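Local coordinates for ionotropic glutamate receptor bacterial homologue (Nostoc punctiforme, PDB 2PYY), which binds L-glutamate and forms the ligand-binding core of a bacterial glutamate receptor, where it probably senses the ligand that gates the channel, at residues Ser27-Leu30 / Trp31-Ile34; Asn206-Asn210 / Gly211-Ser215. All coordinates share one frame; numbering follows the deposited sequence.

Contact 1 (Ser27-Leu30 / Trp31-Ile34)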
loop_
_atom_site.group_PDB
_atom_site.type_symbol
_atom_site.label_atom_id
_atom_site.label_comp_id
_atom_site.label_asym_id
_atom_site.label_seq_id
_atom_site.Cartn_x
_atom_site.Cartn_y
_atom_site.Cartn_z
ATOM N N SER B 27 11.783 11.874 -10.661
ATOM C CA SER B 27 10.392 12.302 -10.765
ATOM C C SER B 27 10.256 13.730 -11.263
ATOM O O SER B 27 9.319 14.039 -12.005
ATOM C CB SER B 27 9.666 12.158 -9.433
ATOM O OG SER B 27 9.765 10.820 -8.968
ATOM N N ILE B 28 11.165 14.603 -10.838
ATOM C CA ILE B 28 11.145 15.985 -11.307
ATOM C C ILE B 28 11.272 15.988 -12.847
ATOM O O ILE B 28 10.512 16.666 -13.544
ATOM C CB ILE B 28 12.314 16.823 -10.661
ATOM C CG1 ILE B 28 12.100 16.924 -9.146
ATOM C CG2 ILE B 28 12.328 18.257 -11.215
ATOM C CD1 ILE B 28 10.756 17.538 -8.758
ATOM N N ASP B 29 12.223 15.225 -13.386
ATOM C CA ASP B 29 12.398 15.168 -14.851
ATOM C C ASP B 29 11.225 14.504 -15.565
ATOM O O ASP B 29 10.799 14.941 -16.638
ATOM C CB ASP B 29 13.680 14.414 -15.234
ATOM C CG ASP B 29 14.937 15.149 -14.806
ATOM O OD1 ASP B 29 14.849 16.364 -14.537
ATOM O OD2 ASP B 29 16.006 14.515 -14.753
ATOM N N LEU B 30 10.703 13.435 -14.974
ATOM C CA LEU B 30 9.574 12.742 -15.586
ATOM C C LEU B 30 8.345 13.653 -15.633
ATOM O O LEU B 30 7.689 13.763 -16.667
ATOM C CB LEU B 30 9.243 11.456 -14.821
ATOM C CG LEU B 30 8.125 10.609 -15.425
ATOM C CD1 LEU B 30 8.547 10.139 -16.799
ATOM C CD2 LEU B 30 7.828 9.422 -14.523
ATOM N N TRP B 31 8.018 14.306 -14.524
ATOM C CA TRP B 31 6.858 15.184 -14.539
ATOM C C TRP B 31 7.026 16.331 -15.555
ATOM O O TRP B 31 6.094 16.664 -16.282
ATOM C CB TRP B 31 6.595 15.760 -13.148
ATOM C CG TRP B 31 5.536 16.802 -13.190
ATOM C CD1 TRP B 31 5.701 18.147 -13.015
ATOM C CD2 TRP B 31 4.166 16.607 -13.553
ATOM N NE1 TRP B 31 4.519 18.801 -13.253
ATOM C CE2 TRP B 31 3.560 17.878 -13.576
ATOM C CE3 TRP B 31 3.386 15.478 -13.849
ATOM C CZ2 TRP B 31 2.218 18.060 -13.904
ATOM C CZ3 TRP B 31 2.042 15.662 -14.177
ATOM C CH2 TRP B 31 1.476 16.946 -14.192
ATOM N N ARG B 32 8.208 16.933 -15.597
ATOM C CA ARG B 32 8.464 18.025 -16.532
ATOM C C ARG B 32 8.188 17.586 -17.971
ATOM O O ARG B 32 7.588 18.329 -18.736
ATOM C CB ARG B 32 9.910 18.499 -16.408
ATOM C CG ARG B 32 10.289 19.639 -17.346
ATOM C CD ARG B 32 11.800 19.827 -17.424
ATOM N NE ARG B 32 12.377 20.265 -16.145
ATOM C CZ ARG B 32 13.341 19.613 -15.501
ATOM N NH1 ARG B 32 13.833 18.491 -16.015
ATOM N NH2 ARG B 32 13.819 20.090 -14.358
ATOM N N SER B 33 8.608 16.373 -18.334
ATOM C CA SER B 33 8.387 15.866 -19.693
ATOM C C SER B 33 6.914 15.641 -19.979
ATOM O O SER B 33 6.410 15.971 -21.053
ATOM C CB SER B 33 9.126 14.543 -19.914
ATOM O OG SER B 33 10.500 14.668 -19.622
ATOM N N ILE B 34 6.235 15.049 -19.006
ATOM C CA ILE B 34 4.816 14.765 -19.122
ATOM C C ILE B 34 4.060 16.077 -19.299
ATOM O O ILE B 34 3.184 16.189 -20.147
ATOM C CB ILE B 34 4.303 14.054 -17.857
ATOM C CG1 ILE B 34 4.986 12.691 -17.712
ATOM C CG2 ILE B 34 2.802 13.919 -17.911
ATOM C CD1 ILE B 34 4.622 11.960 -16.430
HETATM O O HOH W 1 13.084 16.591 -17.963
#
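Asp29 and Arg32 lie side by side on one turn of helix 26-38, pointing the same way. A single salt bridge joins them, Asp29 OD1 to Arg32 NH1 at 2.8 Å. The carboxylate and guanidinium planes are 43° apart, and NH1 comes to OD1 from above the carboxylate plane, so the pair is not a flat two-pronged one. Arg32 starts with CG anti to its own N and then bends at chi3 (-66°), which turns the guanidinium back over the preceding turn. Its NH2 passes Ile28 CG2 at 3.9 Å. A water lies 2.8 Å from Arg32 NH1 and 3.1 Å from Asp29 O and joins the two. Asp29 O also accepts Ser33 N at 3.1 Å. Elsewhere on the helix, Leu30 CG rests on Ile34 CD1 at 3.9 Å, and Leu30 O takes Ile34 N in a helical bond. Trp31 turns its indole to Ile66 and Leu64, and NE1 bonds to Ser42 OG. Asp29 OD2 has partners of its own, a salt bridge to Lys219 NZ and a hydrogen bond from Trp220 NE1. With a basic group at each oxygen, the carboxylate probably stays ionised although the residue is buried.

Contact 2 (Asn206-Asn210 / Gly211-Ser215)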
loop_
_atom_site.group_PDB
_atom_site.type_symbol
_atom_site.label_atom_id
_atom_site.label_comp_id
_atom_site.label_asym_id
_atom_site.label_seq_id
_atom_site.Cartn_x
_atom_site.Cartn_y
_atom_site.Cartn_z
ATOM N N ASN B 206 3.465 7.565 -24.188
ATOM C CA ASN B 206 4.263 7.995 -25.333
ATOM C C ASN B 206 5.727 8.160 -24.947
ATOM O O ASN B 206 6.615 7.811 -25.722
ATOM C CB ASN B 206 3.728 9.297 -25.924
ATOM C CG ASN B 206 2.389 9.107 -26.622
ATOM O OD1 ASN B 206 2.140 8.060 -27.241
ATOM N ND2 ASN B 206 1.529 10.114 -26.542
ATOM N N LEU B 207 5.974 8.682 -23.745
ATOM C CA LEU B 207 7.335 8.869 -23.260
ATOM C C LEU B 207 8.058 7.525 -23.182
ATOM O O LEU B 207 9.259 7.440 -23.426
ATOM C CB LEU B 207 7.332 9.543 -21.879
ATOM C CG LEU B 207 6.979 11.032 -21.830
ATOM C CD1 LEU B 207 7.040 11.531 -20.389
ATOM C CD2 LEU B 207 7.967 11.820 -22.696
ATOM N N LYS B 208 7.330 6.470 -22.839
ATOM C CA LYS B 208 7.934 5.152 -22.764
ATOM C C LYS B 208 8.167 4.620 -24.177
ATOM O O LYS B 208 9.219 4.057 -24.461
ATOM C CB LYS B 208 7.027 4.191 -21.997
ATOM C CG LYS B 208 6.997 4.416 -20.482
ATOM C CD LYS B 208 5.797 3.721 -19.869
ATOM C CE LYS B 208 5.839 3.742 -18.353
ATOM N NZ LYS B 208 6.906 2.856 -17.801
ATOM N N GLU B 209 7.185 4.801 -25.056
ATOM C CA GLU B 209 7.293 4.327 -26.427
ATOM C C GLU B 209 8.394 5.003 -27.265
ATOM O O GLU B 209 9.018 4.343 -28.094
ATOM C CB GLU B 209 5.925 4.442 -27.122
ATOM C CG GLU B 209 4.916 3.386 -26.651
ATOM C CD GLU B 209 3.460 3.723 -26.983
ATOM O OE1 GLU B 209 3.207 4.311 -28.059
ATOM O OE2 GLU B 209 2.559 3.382 -26.174
ATOM N N ASN B 210 8.656 6.292 -27.055
ATOM C CA ASN B 210 9.701 6.956 -27.834
ATOM C C ASN B 210 11.087 6.877 -27.202
ATOM O O ASN B 210 12.042 7.447 -27.723
ATOM C CB ASN B 210 9.353 8.423 -28.103
ATOM C CG ASN B 210 9.245 9.246 -26.838
ATOM O OD1 ASN B 210 9.976 9.037 -25.871
ATOM N ND2 ASN B 210 8.338 10.203 -26.849
ATOM N N GLY B 211 11.198 6.173 -26.081
ATOM C CA GLY B 211 12.492 6.034 -25.428
ATOM C C GLY B 211 12.814 7.051 -24.348
ATOM O O GLY B 211 13.744 6.850 -23.563
ATOM N N THR B 212 12.060 8.141 -24.302
ATOM C CA THR B 212 12.297 9.168 -23.292
ATOM C C THR B 212 12.330 8.605 -21.868
ATOM O O THR B 212 13.238 8.917 -21.087
ATOM C CB THR B 212 11.235 10.276 -23.359
ATOM O OG1 THR B 212 11.270 10.883 -24.657
ATOM C CG2 THR B 212 11.531 11.356 -22.312
ATOM N N TYR B 213 11.348 7.770 -21.533
ATOM C CA TYR B 213 11.283 7.169 -20.194
ATOM C C TYR B 213 12.582 6.420 -19.921
ATOM O O TYR B 213 13.269 6.632 -18.911
ATOM C CB TYR B 213 10.119 6.176 -20.091
ATOM C CG TYR B 213 9.992 5.574 -18.714
ATOM C CD1 TYR B 213 9.250 6.212 -17.723
ATOM C CD2 TYR B 213 10.671 4.401 -18.381
ATOM C CE1 TYR B 213 9.190 5.705 -16.435
ATOM C CE2 TYR B 213 10.623 3.882 -17.094
ATOM C CZ TYR B 213 9.880 4.539 -16.120
ATOM O OH TYR B 213 9.833 4.051 -14.828
ATOM N N GLN B 214 12.887 5.528 -20.852
ATOM C CA GLN B 214 14.075 4.700 -20.811
ATOM C C GLN B 214 15.311 5.564 -20.533
ATOM O O GLN B 214 16.106 5.266 -19.644
ATOM C CB GLN B 214 14.211 3.991 -22.159
ATOM C CG GLN B 214 14.348 2.488 -22.077
ATOM C CD GLN B 214 15.776 2.059 -21.856
ATOM O OE1 GLN B 214 16.397 1.465 -22.742
ATOM N NE2 GLN B 214 16.313 2.357 -20.672
ATOM N N SER B 215 15.458 6.648 -21.288
ATOM C CA SER B 215 16.615 7.524 -21.116
ATOM C C SER B 215 16.654 8.188 -19.744
ATOM O O SER B 215 17.726 8.348 -19.156
ATOM C CB SER B 215 16.634 8.591 -22.208
ATOM O OG SER B 215 16.704 7.986 -23.496
HETATM O O HOH W 2 11.165 4.354 -22.715
#
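Asn210 and Thr212 meet through a single acceptor. Asn210 OD1 takes the Thr212 hydroxyl at 2.6 Å (to OG1) and the backbone Thr212 N at 2.8 Å. The N-H lies nearly in line with the C=O of the amide, while OG1 sits above the amide plane, so the two donors use different directions. Asn210 CG stands between its backbone N and carbonyl carbon (chi1 63°), which swings OD1 forward over the turn.

Lys208 and Tyr213 run alongside each other. Lys208 CG packs against Tyr213 CB at 3.6 Å. The chain is extended until a last bend at chi4, which sets NZ over one ring face. NZ is 3.8 Å from the centroid of the Tyr213 ring and 9° off its normal, a cation-pi contact. The phenol OH is hydrogen-bonded to Ile85 O, which helps fix the ring. Leu207 CD2 touches Thr212 CG2 at 3.6 Å, and the two side chains run at a slant to each other.

The backbone holds these groups in place. Tyr213 N gives a bond to Leu207 O, 2.8 Å long and straight at the hydrogen, though the donor stands above the carbonyl plane. Gly211 N reaches Lys208 O weakly. A water links Lys208 O to Gln214 N. Gly211 has positive phi (93°) and is the first residue to leave the helical conformation. Its own O accepts both N and OG of Ser215. Farther out, Leu207 packs on helix 26-38, and Asn206 packs on Ala73 of the second subunit.

Together these features make a tight corner between two helices. Gly211 ends helix 197-209 and is also the N-cap of helix 212-220, and Asn210 forms an Asx turn with Thr212.

From the N terminus, the chain runs through strand 5-10 and then forms contact 1 inside helix 26-38. It then runs through both sheets and reaches contact 2 late in the chain. The two are in series, neither nested nor crossed. Contact 1 lies within a continuous helix, whereas contact 2 closes the short turn between helices 197-209 and 212-220. They are about 12 Å apart, centre to centre, and they touch. Leu207 CD1 packs on Ile34 CG1 at 3.6 Å, and Leu30 CD1 lies 4.1 Å from Tyr213 CD1. The helix corner of 206-215 thus sits against helix 26-38, which in turn packs on strand 64-66 of the parallel sheet.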